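Local structure of diacylglycerol kinase (Bacillus anthracis, 3S40) at residues Leu83-Ile88 / Gly135-Asn140. The protein probably phosphorylates diacylglycerol to phosphatidic acid, using ATP as phosphate donor. Residues are numbered along the deposited sequence; the frame is centred on the assembly and turned at random.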
loop_
_atom_site.group_PDB
_atom_site.type_symbol
_atom_site.label_atom_id
_atom_site.label_comp_id
_atom_site.label_asym_id
_atom_site.label_seq_id
_atom_site.Cartn_x
_atom_site.Cartn_y
_atom_site.Cartn_z
ATOM N N LEU A 83 6.307 0.008 11.399
ATOM C CA LEU A 83 5.405 0.727 12.298
ATOM C C LEU A 83 4.195 -0.081 12.729
ATOM O O LEU A 83 3.755 0.013 13.880
ATOM C CB LEU A 83 4.921 2.007 11.632
ATOM C CG LEU A 83 5.692 3.308 11.871
ATOM C CD1 LEU A 83 6.918 3.082 12.725
ATOM C CD2 LEU A 83 6.041 3.990 10.556
ATOM N N ALA A 84 3.646 -0.867 11.806
ATOM C CA ALA A 84 2.330 -1.451 12.040
ATOM C C ALA A 84 2.203 -2.203 13.377
ATOM O O ALA A 84 1.198 -2.061 14.075
ATOM C CB ALA A 84 1.902 -2.333 10.868
ATOM N N PRO A 85 3.211 -3.006 13.746
ATOM C CA PRO A 85 3.009 -3.773 14.990
ATOM C C PRO A 85 3.252 -3.001 16.289
ATOM O O PRO A 85 3.068 -3.569 17.363
ATOM C CB PRO A 85 3.988 -4.947 14.848
ATOM C CG PRO A 85 5.001 -4.503 13.860
ATOM C CD PRO A 85 4.368 -3.477 12.968
ATOM N N LEU A 86 3.613 -1.727 16.197
ATOM C CA LEU A 86 3.964 -0.942 17.368
ATOM C C LEU A 86 2.769 -0.318 18.073
ATOM O O LEU A 86 1.767 0.027 17.434
ATOM C CB LEU A 86 4.934 0.180 16.970
ATOM C CG LEU A 86 6.190 -0.250 16.206
ATOM C CD1 LEU A 86 7.164 0.937 16.019
ATOM C CD2 LEU A 86 6.880 -1.424 16.898
ATOM N N GLU A 87 2.890 -0.149 19.392
ATOM C CA GLU A 87 1.839 0.486 20.189
ATOM C C GLU A 87 1.758 1.954 19.865
ATOM O O GLU A 87 0.683 2.551 19.859
ATOM C CB GLU A 87 2.091 0.323 21.694
ATOM C CG GLU A 87 2.062 -1.141 22.155
ATOM C CD GLU A 87 0.752 -1.855 21.799
ATOM O OE1 GLU A 87 -0.329 -1.293 22.086
ATOM O OE2 GLU A 87 0.805 -2.968 21.219
ATOM N N ILE A 88 2.908 2.549 19.622
ATOM C CA ILE A 88 2.935 3.961 19.305
ATOM C C ILE A 88 3.432 4.163 17.870
ATOM O O ILE A 88 4.520 3.715 17.515
ATOM C CB ILE A 88 3.792 4.716 20.307
ATOM C CG1 ILE A 88 3.200 4.538 21.708
ATOM C CG2 ILE A 88 3.885 6.191 19.921
ATOM C CD1 ILE A 88 4.016 5.189 22.792
ATOM N N GLY A 135 -1.387 -12.744 10.550
ATOM C CA GLY A 135 -0.474 -11.943 11.356
ATOM C C GLY A 135 0.689 -11.316 10.601
ATOM O O GLY A 135 1.795 -11.184 11.126
ATOM N N GLN A 136 0.435 -10.937 9.355
ATOM C CA GLN A 136 1.376 -10.173 8.551
ATOM C C GLN A 136 0.633 -8.938 8.015
ATOM O O GLN A 136 -0.496 -9.062 7.506
ATOM C CB GLN A 136 1.878 -11.045 7.406
ATOM C CG GLN A 136 2.511 -10.291 6.253
ATOM C CD GLN A 136 3.893 -9.771 6.580
ATOM O OE1 GLN A 136 4.891 -10.464 6.379
ATOM N NE2 GLN A 136 3.960 -8.543 7.084
ATOM N N HIS A 137 1.238 -7.756 8.137
ATOM C CA HIS A 137 0.574 -6.514 7.717
ATOM C C HIS A 137 0.831 -6.172 6.260
ATOM O O HIS A 137 1.969 -6.253 5.800
ATOM C CB HIS A 137 1.033 -5.311 8.558
ATOM C CG HIS A 137 0.696 -5.421 10.007
ATOM N ND1 HIS A 137 1.605 -5.848 10.952
ATOM C CD2 HIS A 137 -0.449 -5.154 10.679
ATOM C CE1 HIS A 137 1.032 -5.840 12.143
ATOM N NE2 HIS A 137 -0.214 -5.418 12.005
ATOM N N PHE A 138 -0.217 -5.760 5.545
ATOM C CA PHE A 138 -0.035 -5.155 4.221
ATOM C C PHE A 138 -0.900 -3.922 3.987
ATOM O O PHE A 138 -1.990 -3.785 4.542
ATOM C CB PHE A 138 -0.222 -6.164 3.074
ATOM C CG PHE A 138 -1.623 -6.684 2.929
ATOM C CD1 PHE A 138 -2.511 -6.094 2.034
ATOM C CD2 PHE A 138 -2.045 -7.780 3.667
ATOM C CE1 PHE A 138 -3.804 -6.593 1.884
ATOM C CE2 PHE A 138 -3.329 -8.282 3.525
ATOM C CZ PHE A 138 -4.216 -7.685 2.634
ATOM N N LEU A 139 -0.394 -3.036 3.143
ATOM C CA LEU A 139 -1.033 -1.759 2.869
ATOM C C LEU A 139 -1.755 -1.783 1.525
ATOM O O LEU A 139 -2.761 -1.091 1.325
ATOM C CB LEU A 139 0.039 -0.677 2.849
ATOM C CG LEU A 139 -0.297 0.669 3.471
ATOM C CD1 LEU A 139 -1.065 0.464 4.757
ATOM C CD2 LEU A 139 0.991 1.453 3.710
ATOM N N ASN A 140 -1.237 -2.585 0.600
ATOM C CA ASN A 140 -1.709 -2.540 -0.772
ATOM C C ASN A 140 -2.552 -3.723 -1.200
ATOM O O ASN A 140 -3.720 -3.562 -1.567
ATOM C CB ASN A 140 -0.539 -2.364 -1.733
ATOM C CG ASN A 140 -0.660 -1.112 -2.538
ATOM O OD1 ASN A 140 0.121 -0.172 -2.374
ATOM N ND2 ASN A 140 -1.661 -1.073 -3.406
#
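Ala84 sets its methyl group squarely over one face of the His137 imidazole, a CH-pi contact in which CB lies 3.5 Å from the ring centroid and 14° off the ring normal. The nearest ring atom is His137 CG, 3.4 Å from Ala84 CB. The CA-CB bond of His137 points toward the turn, and with CG beside the backbone N (chi1 -63°) the ring lies with one face under the Ala84 methyl. Pro85 adds looser van der Waals packing: its CB is 4.1 Å from His137 CE1, and its backbone N lies obliquely to the ring at 3.9 Å from the same CE1. The turn links helix 73-83 to strand 91-96 of the parallel sheet, and strand 136-138 edges an antiparallel sheet, so the contact bridges the parallel-sheet and beta-sandwich parts of the two-domain diacylglycerol kinase fold. Val130 and Lys132 of strand 125-133 and Leu289 of strand 284-296 also pack on His137. Among the hydrogen bonds, Leu86 N to Leu83 O (2.9 Å) closes a type I turn with Ala84 and Pro85 at its corners. Ala84 O bonds to His292 NE2, tying the turn to strand 284-296. Gln136 NE2 reaches Asn81 OD1 on helix 73-83 and makes a weak, bent bond to His137 O (3.3 Å, 131°).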